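Local coordinates for protein catechol 1,2 dioxygenase (Acinetobacter radioresistens, PDB 2XSU) that probably opens the aromatic ring of catechol with molecular oxygen, giving cis,cis-muconate at a ferric iron site, and works as a homodimer, at residues T136-G141 with F284-F289; V120-M125 with V192-M197; E152-E157 with I183-N188. The protein carries 1 engineered substitution. All coordinates share one frame; numbering follows the deposited sequence.

Contact 1 of 3, residues T136-G141 with F284-F289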
ATOM      1  N   THR A 136      11.720  35.067 -16.137  1.00 13.79           N
ATOM      2  CA  THR A 136      10.299  35.301 -16.359  1.00 14.28           C
ATOM      3  C   THR A 136       9.838  34.519 -17.603  1.00 12.83           C
ATOM      4  O   THR A 136      10.566  34.397 -18.596  1.00 12.85           O
ATOM      5  CB  THR A 136      10.054  36.806 -16.597  1.00 14.32           C
ATOM      6  OG1 THR A 136      10.347  37.515 -15.394  1.00 17.15           O
ATOM      7  CG2 THR A 136       8.625  37.064 -16.954  1.00 15.81           C
ATOM      8  N   LEU A 137       8.642  33.927 -17.515  1.00 12.16           N
ATOM      9  CA  LEU A 137       8.024  33.200 -18.630  1.00 12.29           C
ATOM     10  C   LEU A 137       6.613  33.717 -18.849  1.00 13.09           C
ATOM     11  O   LEU A 137       5.846  33.813 -17.892  1.00 14.02           O
ATOM     12  CB  LEU A 137       7.945  31.692 -18.304  1.00 11.89           C
ATOM     13  CG  LEU A 137       7.112  30.829 -19.251  1.00 11.66           C
ATOM     14  CD1 LEU A 137       7.693  30.787 -20.667  1.00 14.15           C
ATOM     15  CD2 LEU A 137       7.033  29.405 -18.674  1.00 13.32           C
ATOM     16  N   ILE A 138       6.288  34.042 -20.099  1.00 12.13           N
ATOM     17  CA  ILE A 138       4.900  34.260 -20.511  1.00 12.69           C
ATOM     18  C   ILE A 138       4.443  33.050 -21.317  1.00 11.71           C
ATOM     19  O   ILE A 138       5.129  32.619 -22.286  1.00 11.69           O
ATOM     20  CB  ILE A 138       4.759  35.527 -21.371  1.00 12.81           C
ATOM     21  CG1 ILE A 138       4.980  36.754 -20.476  1.00 15.16           C
ATOM     22  CG2 ILE A 138       3.386  35.532 -22.088  1.00 13.74           C
ATOM     23  CD1 ILE A 138       5.047  38.113 -21.199  1.00 19.37           C
ATOM     24  N   ILE A 139       3.303  32.489 -20.911  1.00 11.74           N
ATOM     25  CA  ILE A 139       2.652  31.422 -21.653  1.00 11.85           C
ATOM     26  C   ILE A 139       1.375  31.973 -22.208  1.00 12.65           C
ATOM     27  O   ILE A 139       0.603  32.617 -21.476  1.00 12.93           O
ATOM     28  CB  ILE A 139       2.233  30.231 -20.742  1.00 11.54           C
ATOM     29  CG1 ILE A 139       3.419  29.777 -19.896  1.00 11.91           C
ATOM     30  CG2 ILE A 139       1.655  29.104 -21.567  1.00 12.78           C
ATOM     31  CD1 ILE A 139       3.019  28.786 -18.786  1.00 11.21           C
ATOM     32  N   GLU A 140       1.118  31.743 -23.488  1.00 12.72           N
ATOM     33  CA  GLU A 140      -0.187  32.111 -24.035  1.00 14.93           C
ATOM     34  C   GLU A 140      -0.692  31.173 -25.096  1.00 13.97           C
ATOM     35  O   GLU A 140       0.088  30.412 -25.695  1.00 14.13           O
ATOM     36  CB  GLU A 140      -0.264  33.562 -24.482  1.00 16.87           C
ATOM     37  CG  GLU A 140       0.512  33.936 -25.685  1.00 20.08           C
ATOM     38  CD  GLU A 140       0.623  35.476 -25.825  1.00 23.55           C
ATOM     39  OE1 GLU A 140       1.592  35.947 -26.408  1.00 22.01           O
ATOM     40  OE2 GLU A 140      -0.252  36.218 -25.341  1.00 29.66           O
ATOM     41  N   GLY A 141      -2.007  31.168 -25.255  1.00 13.55           N
ATOM     42  CA  GLY A 141      -2.631  30.276 -26.208  1.00 14.28           C
ATOM     43  C   GLY A 141      -4.078  30.620 -26.444  1.00 15.74           C
ATOM     44  O   GLY A 141      -4.665  31.413 -25.708  1.00 14.59           O
ATOM     45  N   PHE A 284      12.627  38.102 -21.429  1.00 21.93           N
ATOM     46  CA  PHE A 284      11.836  37.006 -20.876  1.00 19.68           C
ATOM     47  C   PHE A 284      11.742  35.872 -21.885  1.00 18.40           C
ATOM     48  O   PHE A 284      12.130  36.001 -23.058  1.00 18.40           O
ATOM     49  CB  PHE A 284      10.423  37.494 -20.445  1.00 18.55           C
ATOM     50  CG  PHE A 284       9.606  38.106 -21.560  1.00 17.50           C
ATOM     51  CD1 PHE A 284       8.637  37.362 -22.219  1.00 16.16           C
ATOM     52  CD2 PHE A 284       9.810  39.435 -21.959  1.00 18.48           C
ATOM     53  CE1 PHE A 284       7.886  37.877 -23.239  1.00 18.09           C
ATOM     54  CE2 PHE A 284       9.038  39.987 -22.996  1.00 18.11           C
ATOM     55  CZ  PHE A 284       8.082  39.208 -23.638  1.00 18.56           C
ATOM     56  N   LYS A 285      11.214  34.743 -21.418  1.00 16.30           N
ATOM     57  CA  LYS A 285      10.947  33.610 -22.273  1.00 15.26           C
ATOM     58  C   LYS A 285       9.485  33.600 -22.605  1.00 14.24           C
ATOM     59  O   LYS A 285       8.657  34.033 -21.774  1.00 13.21           O
ATOM     60  CB  LYS A 285      11.322  32.310 -21.554  1.00 15.55           C
ATOM     61  CG  LYS A 285      12.795  32.236 -21.134  1.00 17.99           C
ATOM     62  CD  LYS A 285      13.687  31.805 -22.261  1.00 22.56           C
ATOM     63  CE  LYS A 285      15.019  31.360 -21.697  1.00 24.20           C
ATOM     64  NZ  LYS A 285      15.831  32.527 -21.237  1.00 27.49           N
ATOM     65  N   HIS A 286       9.179  33.121 -23.800  1.00 13.27           N
ATOM     66  CA  HIS A 286       7.803  33.043 -24.276  1.00 13.28           C
ATOM     67  C   HIS A 286       7.438  31.676 -24.855  1.00 13.56           C
ATOM     68  O   HIS A 286       8.137  31.145 -25.725  1.00 13.41           O
ATOM     69  CB  HIS A 286       7.540  34.137 -25.323  1.00 13.70           C
ATOM     70  CG  HIS A 286       6.117  34.204 -25.765  1.00 14.15           C
ATOM     71  ND1 HIS A 286       5.589  33.353 -26.709  1.00 16.54           N
ATOM     72  CD2 HIS A 286       5.104  35.026 -25.387  1.00 15.97           C
ATOM     73  CE1 HIS A 286       4.312  33.644 -26.899  1.00 18.00           C
ATOM     74  NE2 HIS A 286       4.001  34.671 -26.123  1.00 16.25           N
ATOM     75  N   ILE A 287       6.318  31.116 -24.389  1.00 12.33           N
ATOM     76  CA  ILE A 287       5.811  29.845 -24.915  1.00 12.73           C
ATOM     77  C   ILE A 287       4.389  30.021 -25.408  1.00 12.66           C
ATOM     78  O   ILE A 287       3.550  30.628 -24.714  1.00 12.98           O
ATOM     79  CB  ILE A 287       5.891  28.735 -23.840  1.00 11.65           C
ATOM     80  CG1 ILE A 287       7.362  28.352 -23.653  1.00 13.62           C
ATOM     81  CG2 ILE A 287       5.012  27.522 -24.233  1.00 12.49           C
ATOM     82  CD1 ILE A 287       7.626  27.403 -22.514  1.00 14.18           C
ATOM     83  N   THR A 288       4.134  29.533 -26.629  1.00 12.43           N
ATOM     84  CA  THR A 288       2.788  29.406 -27.157  1.00 13.52           C
ATOM     85  C   THR A 288       2.317  27.978 -26.952  1.00 13.33           C
ATOM     86  O   THR A 288       2.987  27.020 -27.388  1.00 14.95           O
ATOM     87  CB  THR A 288       2.719  29.768 -28.680  1.00 13.88           C
ATOM     88  OG1 THR A 288       3.166  31.121 -28.864  1.00 16.56           O
ATOM     89  CG2 THR A 288       1.283  29.631 -29.239  1.00 16.44           C
ATOM     90  N   PHE A 289       1.177  27.831 -26.284  1.00 12.54           N
ATOM     91  CA  PHE A 289       0.543  26.536 -26.167  1.00 12.31           C
ATOM     92  C   PHE A 289      -0.975  26.664 -26.416  1.00 12.71           C
ATOM     93  O   PHE A 289      -1.755  27.040 -25.512  1.00 12.23           O
ATOM     94  CB  PHE A 289       0.864  25.920 -24.798  1.00 12.04           C
ATOM     95  CG  PHE A 289       0.386  24.489 -24.645  1.00 12.65           C
ATOM     96  CD1 PHE A 289       0.996  23.460 -25.363  1.00 13.92           C
ATOM     97  CD2 PHE A 289      -0.656  24.178 -23.754  1.00 12.70           C
ATOM     98  CE1 PHE A 289       0.562  22.121 -25.210  1.00 14.11           C
ATOM     99  CE2 PHE A 289      -1.106  22.853 -23.606  1.00 13.32           C
ATOM    100  CZ  PHE A 289      -0.492  21.830 -24.339  1.00 12.62           C
TER
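L137 and I287 meet on the packed face of two neighbouring parallel strands: L137 CD1 sits 3.9 Å from I287 CD1, where their side chains cross. The strands run in register from L137 beside K285 to E140 beside T288. Five backbone hydrogen bonds join them, given alternately by the two strands, among them I287 N to I138 O at 2.8 Å. I139 shares the face with L137 and I287; F242 of strand 238-244 touches both I139 and I287, while A264 and A266 also meet I287. These three side chains are buried within the sandwich of the intradiol dioxygenase domain, and that of I287 comes within about 9 Å of that of the iron ligand H225. K285 leaves the same face to make salt bridges with D268 and D135.

The reverse face, with I138, E140, H286 and T288, is more open: T288 reaches solvent and E140 and H286 are partly exposed, although I138 stays buried. Here I138 CD1 touches F284 CE1 at 3.5 Å, and I138 CG2 lies 3.8 Å from H286 CD2. The one side-chain hydrogen bond runs from H286 NE2 to E140 OE1, 2.7 Å long and nearly straight (167°). OE1 lies close to the ring plane of H286, but the ring nitrogen comes to the anti side of OE1 and somewhat out of the carboxylate plane. R278 makes a salt bridge to the same OE1. With a histidine N-H and an arginine on one oxygen, E140 is probably kept ionised, and the bond requires a proton on H286 NE2.

Contact 2 of 3, residues V120-M125 with V192-M197; sequences VGFARM and VALTTM
L194 O receives the shortest bond between the strands, from M125 N at 2.8 Å. R124 approaches the same oxygen as well: its CA makes a C-H...O contact of 3.3 Å, and its CG packs nearby. Going back along the chain, L194 N bonds to A123 O and A123 N to V192 O. At the start, V192 N reaches G121 O by a distinctly bent bond (135°); G121 has a positive phi, a conformation favoured by glycine, just before the strand.

On the outer face F122 runs alongside L194 and crosses V192. Its CG is anti to the backbone N (chi1 176°), and further out the ring sets CD1 3.7 Å from V192 CG1 and brings CZ against L194 CB. The extended R124 chain crosses L194, R124 CD lying 3.9 Å from L194 CD2, before its guanidinium pairs with D126 in a salt bridge. These parallel strands belong to the mixed sheet of the intradiol dioxygenase domain, of the transthyretin clan: 122-124 is a short strand beside 190-196, which is paired with 136-145 on its other side.

A123 and A193 point to the opposite face, where I183 meets both. M125 follows just past the strand. Its CB packs against T195 OG1 at 3.4 Å, and its SD comes 3.9 Å from A193 CB. The T195 hydroxyl is hydrogen-bonded to H160 NE2. The side chain of M125 lies about 8 Å from that of the iron ligand H227 and about 11 Å from the iron itself.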
ATOM      1  N   VAL A 120     -10.164  36.213 -15.366  1.00 16.00           N
ATOM      2  CA  VAL A 120     -10.545  36.156 -16.757  1.00 16.09           C
ATOM      3  C   VAL A 120      -9.430  36.647 -17.679  1.00 15.47           C
ATOM      4  O   VAL A 120      -8.938  37.789 -17.524  1.00 15.49           O
ATOM      5  CB  VAL A 120     -11.824  36.995 -17.002  1.00 17.42           C
ATOM      6  CG1 VAL A 120     -12.136  37.024 -18.481  1.00 16.58           C
ATOM      7  CG2 VAL A 120     -12.978  36.403 -16.214  1.00 18.76           C
ATOM      8  N   GLY A 121      -9.020  35.779 -18.620  1.00 14.73           N
ATOM      9  CA  GLY A 121      -8.099  36.133 -19.700  1.00 14.35           C
ATOM     10  C   GLY A 121      -6.611  36.201 -19.379  1.00 13.97           C
ATOM     11  O   GLY A 121      -5.762  35.865 -20.226  1.00 14.05           O
ATOM     12  N   PHE A 122      -6.294  36.633 -18.164  1.00 13.21           N
ATOM     13  CA  PHE A 122      -4.908  36.847 -17.740  1.00 13.44           C
ATOM     14  C   PHE A 122      -4.716  36.506 -16.267  1.00 13.32           C
ATOM     15  O   PHE A 122      -5.584  36.826 -15.438  1.00 13.15           O
ATOM     16  CB  PHE A 122      -4.504  38.321 -17.966  1.00 13.33           C
ATOM     17  CG  PHE A 122      -3.130  38.656 -17.460  1.00 12.59           C
ATOM     18  CD1 PHE A 122      -2.022  38.584 -18.310  1.00 13.17           C
ATOM     19  CD2 PHE A 122      -2.938  39.032 -16.129  1.00 17.30           C
ATOM     20  CE1 PHE A 122      -0.732  38.866 -17.821  1.00 14.84           C
ATOM     21  CE2 PHE A 122      -1.672  39.313 -15.635  1.00 17.73           C
ATOM     22  CZ  PHE A 122      -0.557  39.224 -16.478  1.00 15.51           C
ATOM     23  N   ALA A 123      -3.586  35.884 -15.919  1.00 13.12           N
ATOM     24  CA  ALA A 123      -3.215  35.727 -14.510  1.00 12.83           C
ATOM     25  C   ALA A 123      -1.722  35.820 -14.373  1.00 13.96           C
ATOM     26  O   ALA A 123      -0.992  35.294 -15.232  1.00 14.85           O
ATOM     27  CB  ALA A 123      -3.652  34.388 -13.972  1.00 13.52           C
ATOM     28  N   ARG A 124      -1.264  36.456 -13.306  1.00 12.98           N
ATOM     29  CA  ARG A 124       0.134  36.304 -12.910  1.00 13.50           C
ATOM     30  C   ARG A 124       0.197  35.175 -11.891  1.00 12.27           C
ATOM     31  O   ARG A 124      -0.487  35.201 -10.890  1.00 12.43           O
ATOM     32  CB  ARG A 124       0.751  37.597 -12.350  1.00 14.41           C
ATOM     33  CG  ARG A 124       2.176  37.346 -11.881  1.00 16.71           C
ATOM     34  CD  ARG A 124       2.984  38.599 -11.627  1.00 19.91           C
ATOM     35  NE  ARG A 124       4.320  38.234 -11.189  1.00 16.29           N
ATOM     36  CZ  ARG A 124       5.281  39.104 -10.887  1.00 19.26           C
ATOM     37  NH1 ARG A 124       5.056  40.423 -10.982  1.00 20.70           N
ATOM     38  NH2 ARG A 124       6.450  38.658 -10.464  1.00 17.16           N
ATOM     39  N   MET A 125       1.005  34.142 -12.183  1.00 12.01           N
ATOM     40  CA  MET A 125       1.058  32.919 -11.360  1.00 12.43           C
ATOM     41  C   MET A 125       2.023  32.971 -10.178  1.00 11.69           C
ATOM     42  O   MET A 125       1.838  32.242  -9.199  1.00 12.48           O
ATOM     43  CB  MET A 125       1.454  31.744 -12.257  1.00 11.15           C
ATOM     44  CG  MET A 125       0.466  31.470 -13.406  1.00 10.87           C
ATOM     45  SD  MET A 125       0.956  29.982 -14.332  1.00 13.33           S
ATOM     46  CE  MET A 125       0.740  28.743 -13.051  1.00 13.67           C
ATOM     47  N   VAL A 192      -3.570  34.109 -21.054  1.00 12.27           N
ATOM     48  CA  VAL A 192      -2.185  34.526 -20.884  1.00 12.67           C
ATOM     49  C   VAL A 192      -1.812  34.321 -19.426  1.00 12.08           C
ATOM     50  O   VAL A 192      -2.508  34.786 -18.509  1.00 12.46           O
ATOM     51  CB  VAL A 192      -1.985  36.042 -21.230  1.00 13.06           C
ATOM     52  CG1 VAL A 192      -0.533  36.479 -21.011  1.00 13.28           C
ATOM     53  CG2 VAL A 192      -2.444  36.344 -22.639  1.00 15.44           C
ATOM     54  N   ALA A 193      -0.711  33.600 -19.218  1.00 11.13           N
ATOM     55  CA  ALA A 193      -0.126  33.467 -17.917  1.00 11.90           C
ATOM     56  C   ALA A 193       1.255  34.118 -17.867  1.00 12.45           C
ATOM     57  O   ALA A 193       2.143  33.797 -18.655  1.00 12.96           O
ATOM     58  CB  ALA A 193      -0.023  31.981 -17.518  1.00 11.94           C
ATOM     59  N   LEU A 194       1.432  35.013 -16.907  1.00 11.82           N
ATOM     60  CA  LEU A 194       2.749  35.578 -16.581  1.00 12.36           C
ATOM     61  C   LEU A 194       3.306  34.833 -15.371  1.00 11.71           C
ATOM     62  O   LEU A 194       2.715  34.802 -14.284  1.00 12.30           O
ATOM     63  CB  LEU A 194       2.638  37.105 -16.322  1.00 12.22           C
ATOM     64  CG  LEU A 194       3.911  37.806 -15.797  1.00 13.84           C
ATOM     65  CD1 LEU A 194       5.095  37.694 -16.764  1.00 15.27           C
ATOM     66  CD2 LEU A 194       3.596  39.290 -15.461  1.00 14.22           C
ATOM     67  N   THR A 195       4.451  34.177 -15.562  1.00 11.29           N
ATOM     68  CA  THR A 195       4.965  33.287 -14.520  1.00 10.51           C
ATOM     69  C   THR A 195       6.498  33.228 -14.551  1.00 11.02           C
ATOM     70  O   THR A 195       7.149  34.193 -15.008  1.00 12.44           O
ATOM     71  CB  THR A 195       4.285  31.876 -14.655  1.00 11.55           C
ATOM     72  OG1 THR A 195       4.573  31.081 -13.512  1.00 12.17           O
ATOM     73  CG2 THR A 195       4.675  31.154 -15.950  1.00 13.95           C
ATOM     74  N   THR A 196       7.053  32.131 -14.033  1.00 10.34           N
ATOM     75  CA  THR A 196       8.498  31.899 -14.036  1.00 11.52           C
ATOM     76  C   THR A 196       8.795  30.550 -14.671  1.00 10.90           C
ATOM     77  O   THR A 196       7.904  29.687 -14.742  1.00 12.13           O
ATOM     78  CB  THR A 196       9.109  31.964 -12.636  1.00 10.88           C
ATOM     79  OG1 THR A 196       8.402  31.092 -11.732  1.00 12.24           O
ATOM     80  CG2 THR A 196       9.027  33.396 -12.105  1.00 12.61           C
ATOM     81  N   MET A 197      10.011  30.401 -15.204  1.00 10.80           N
ATOM     82  CA  MET A 197      10.404  29.143 -15.868  1.00 11.07           C
ATOM     83  C   MET A 197      10.460  27.986 -14.875  1.00 10.76           C
ATOM     84  O   MET A 197      11.222  28.065 -13.928  1.00 12.12           O
ATOM     85  CB  MET A 197      11.796  29.318 -16.493  1.00 11.79           C
ATOM     86  CG  MET A 197      11.826  30.030 -17.845  1.00 16.75           C
ATOM     87  SD  MET A 197      10.982  29.152 -19.178  1.00 21.67           S
ATOM     88  CE  MET A 197      11.018  27.421 -18.559  1.00 15.96           C
TER

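Contact 3 of 3, residues E152-E157 with I183-N188; sequences EGAKVE and ILTDVN
V156 and I183 form a hydrogen-bonded antiparallel pair: V156 N to I183 O and I183 N to V156 O are both 2.8 Å. K155 and L184 follow as the non-hydrogen-bonded pair, and T185 N to A154 O carries the pattern on. Strands 155-159 and 180-184 are thus antiparallel neighbours in the mixed sheet of the intradiol dioxygenase domain, with the iron ligand Y167 in the connection between them. Past the strands, G153 N meets T185 O at 3.0 Å from above the carbonyl plane.

Of the packing contacts, V156 CG2 lies 3.9 Å from T185 CG2, their side chains crossing at about a right angle, and V143 of strand 136-145 touches both. On the other face L184 CD2 rests against K155 CA. At the exposed end E152 CG comes 3.4 Å from D186 O.

One bridge is water-mediated: a water donates to both E152 OE1 and V187 O.

The side-chain hydrogen bonds centre on T185. Its OG1 accepts from A154 N at 3.0 Å by a bent bond, and I151 O is its second partner. Since I151 O can only accept, T185 must give it the proton, so one hydroxyl bridges I151 and A154, the residues on either side of E152 and G153.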
ATOM      1  N   GLU A 152     -14.913  30.714 -25.818  1.00 20.04           N
ATOM      2  CA  GLU A 152     -14.884  31.701 -24.732  1.00 19.99           C
ATOM      3  C   GLU A 152     -15.369  31.069 -23.423  1.00 19.06           C
ATOM      4  O   GLU A 152     -16.346  30.313 -23.428  1.00 20.43           O
ATOM      5  CB  GLU A 152     -15.754  32.937 -25.077  1.00 20.45           C
ATOM      6  CG  GLU A 152     -15.853  33.973 -23.919  1.00 22.80           C
ATOM      7  CD  GLU A 152     -16.762  35.187 -24.240  1.00 26.97           C
ATOM      8  OE1 GLU A 152     -17.633  35.068 -25.130  1.00 29.47           O
ATOM      9  OE2 GLU A 152     -16.598  36.259 -23.591  1.00 28.37           O
ATOM     10  N   GLY A 153     -14.694  31.372 -22.305  1.00 19.17           N
ATOM     11  CA  GLY A 153     -15.099  30.888 -20.990  1.00 19.05           C
ATOM     12  C   GLY A 153     -14.616  29.491 -20.624  1.00 18.09           C
ATOM     13  O   GLY A 153     -15.025  28.940 -19.605  1.00 18.95           O
ATOM     14  N   ALA A 154     -13.722  28.939 -21.442  1.00 17.45           N
ATOM     15  CA  ALA A 154     -13.068  27.677 -21.106  1.00 16.27           C
ATOM     16  C   ALA A 154     -12.204  27.873 -19.864  1.00 16.48           C
ATOM     17  O   ALA A 154     -11.553  28.916 -19.713  1.00 16.99           O
ATOM     18  CB  ALA A 154     -12.231  27.187 -22.272  1.00 15.19           C
ATOM     19  N   LYS A 155     -12.215  26.881 -18.980  1.00 15.20           N
ATOM     20  CA  LYS A 155     -11.471  26.928 -17.721  1.00 15.32           C
ATOM     21  C   LYS A 155     -10.080  26.311 -17.918  1.00 14.98           C
ATOM     22  O   LYS A 155      -9.973  25.096 -18.093  1.00 16.47           O
ATOM     23  CB  LYS A 155     -12.261  26.148 -16.684  1.00 15.58           C
ATOM     24  CG  LYS A 155     -11.814  26.312 -15.285  1.00 18.84           C
ATOM     25  CD  LYS A 155     -12.854  25.713 -14.345  1.00 22.80           C
ATOM     26  CE  LYS A 155     -12.342  25.646 -12.920  1.00 27.31           C
ATOM     27  NZ  LYS A 155     -13.401  25.224 -11.943  1.00 33.29           N
ATOM     28  N   VAL A 156      -9.036  27.145 -17.896  1.00 13.16           N
ATOM     29  CA  VAL A 156      -7.651  26.682 -18.102  1.00 12.69           C
ATOM     30  C   VAL A 156      -6.981  26.665 -16.740  1.00 12.48           C
ATOM     31  O   VAL A 156      -6.704  27.730 -16.157  1.00 12.74           O
ATOM     32  CB  VAL A 156      -6.889  27.593 -19.089  1.00 12.42           C
ATOM     33  CG1 VAL A 156      -5.424  27.089 -19.265  1.00 13.96           C
ATOM     34  CG2 VAL A 156      -7.624  27.625 -20.441  1.00 12.57           C
ATOM     35  N   GLU A 157      -6.736  25.465 -16.195  1.00 11.48           N
ATOM     36  CA  GLU A 157      -6.116  25.343 -14.889  1.00 10.62           C
ATOM     37  C   GLU A 157      -4.680  24.952 -15.071  1.00 11.03           C
ATOM     38  O   GLU A 157      -4.415  23.954 -15.735  1.00 11.47           O
ATOM     39  CB  GLU A 157      -6.833  24.282 -14.046  1.00 10.97           C
ATOM     40  CG  GLU A 157      -8.300  24.595 -13.819  1.00 12.62           C
ATOM     41  CD  GLU A 157      -8.928  23.592 -12.884  1.00 13.33           C
ATOM     42  OE1 GLU A 157      -8.543  23.568 -11.695  1.00 13.43           O
ATOM     43  OE2 GLU A 157      -9.841  22.844 -13.353  1.00 17.23           O
ATOM     44  N   ILE A 183      -7.531  30.234 -15.181  1.00 12.54           N
ATOM     45  CA  ILE A 183      -7.738  31.356 -16.124  1.00 13.54           C
ATOM     46  C   ILE A 183      -8.921  31.011 -17.038  1.00 14.76           C
ATOM     47  O   ILE A 183      -8.919  29.986 -17.714  1.00 15.22           O
ATOM     48  CB  ILE A 183      -6.496  31.647 -17.013  1.00 13.56           C
ATOM     49  CG1 ILE A 183      -5.235  31.826 -16.184  1.00 15.64           C
ATOM     50  CG2 ILE A 183      -6.736  32.922 -17.857  1.00 14.48           C
ATOM     51  CD1 ILE A 183      -3.934  31.826 -17.025  1.00 12.83           C
ATOM     52  N   LEU A 184      -9.937  31.881 -17.088  1.00 15.08           N
ATOM     53  CA  LEU A 184     -11.047  31.633 -18.017  1.00 15.26           C
ATOM     54  C   LEU A 184     -10.737  32.311 -19.331  1.00 15.09           C
ATOM     55  O   LEU A 184     -10.360  33.480 -19.349  1.00 15.78           O
ATOM     56  CB  LEU A 184     -12.393  32.163 -17.455  1.00 14.99           C
ATOM     57  CG  LEU A 184     -12.791  31.668 -16.065  1.00 17.07           C
ATOM     58  CD1 LEU A 184     -14.063  32.415 -15.539  1.00 18.86           C
ATOM     59  CD2 LEU A 184     -12.994  30.153 -16.076  1.00 19.38           C
ATOM     60  N   THR A 185     -10.874  31.589 -20.446  1.00 14.82           N
ATOM     61  CA  THR A 185     -10.518  32.192 -21.740  1.00 15.06           C
ATOM     62  C   THR A 185     -11.439  33.394 -22.029  1.00 15.79           C
ATOM     63  O   THR A 185     -12.625  33.396 -21.644  1.00 16.37           O
ATOM     64  CB  THR A 185     -10.566  31.222 -22.922  1.00 15.15           C
ATOM     65  OG1 THR A 185     -11.863  30.632 -22.988  1.00 15.70           O
ATOM     66  CG2 THR A 185      -9.499  30.084 -22.740  1.00 15.63           C
ATOM     67  N   ASP A 186     -10.871  34.404 -22.673  1.00 16.96           N
ATOM     68  CA  ASP A 186     -11.600  35.652 -22.919  1.00 18.19           C
ATOM     69  C   ASP A 186     -12.447  35.546 -24.192  1.00 19.76           C
ATOM     70  O   ASP A 186     -12.600  34.465 -24.776  1.00 18.45           O
ATOM     71  CB  ASP A 186     -10.618  36.837 -22.968  1.00 18.42           C
ATOM     72  CG  ASP A 186      -9.625  36.760 -24.136  1.00 16.35           C
ATOM     73  OD1 ASP A 186      -9.893  36.124 -25.178  1.00 17.19           O
ATOM     74  OD2 ASP A 186      -8.555  37.397 -24.017  1.00 19.80           O
ATOM     75  N   VAL A 187     -13.001  36.685 -24.619  1.00 20.85           N
ATOM     76  CA  VAL A 187     -13.854  36.734 -25.807  1.00 22.05           C
ATOM     77  C   VAL A 187     -13.177  36.266 -27.116  1.00 22.38           C
ATOM     78  O   VAL A 187     -13.860  35.885 -28.074  1.00 23.70           O
ATOM     79  CB  VAL A 187     -14.481  38.163 -25.976  1.00 22.03           C
ATOM     80  CG1 VAL A 187     -13.439  39.168 -26.382  1.00 22.72           C
ATOM     81  CG2 VAL A 187     -15.616  38.108 -26.994  1.00 24.18           C
ATOM     82  N   ASN A 188     -11.844  36.271 -27.142  1.00 21.87           N
ATOM     83  CA  ASN A 188     -11.085  35.799 -28.302  1.00 21.57           C
ATOM     84  C   ASN A 188     -10.547  34.363 -28.128  1.00 20.67           C
ATOM     85  O   ASN A 188      -9.772  33.883 -28.969  1.00 21.05           O
ATOM     86  CB  ASN A 188      -9.951  36.786 -28.641  1.00 22.48           C
ATOM     87  CG  ASN A 188     -10.471  38.228 -28.878  1.00 24.17           C
ATOM     88  OD1 ASN A 188      -9.967  39.188 -28.292  1.00 28.90           O
ATOM     89  ND2 ASN A 188     -11.491  38.356 -29.699  1.00 26.29           N
TER
HETATM   90  O   HOH W   1     -16.676  35.104 -27.937  1.00 35.83           O

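From the N terminus, 120-125 comes first, then 136-141 and 152-157, before the chain returns through 183-188 and 192-197 and finally 284-289. Contact 3 closes the shortest loop, with 25 residues between its segments, and is nested inside the loops of both contact 2 and contact 1. Those two cross, since their segments alternate along the chain. Strand 190-196 joins them, pairing with 122-124 on one side and 136-145 on the other; A193 and T195 probably bond to I139 and L137. Contact 3 touches contact 2 where G121 meets L184, but stays about 6 Å from contact 1 at their nearest atoms. All three belong to one mixed sheet.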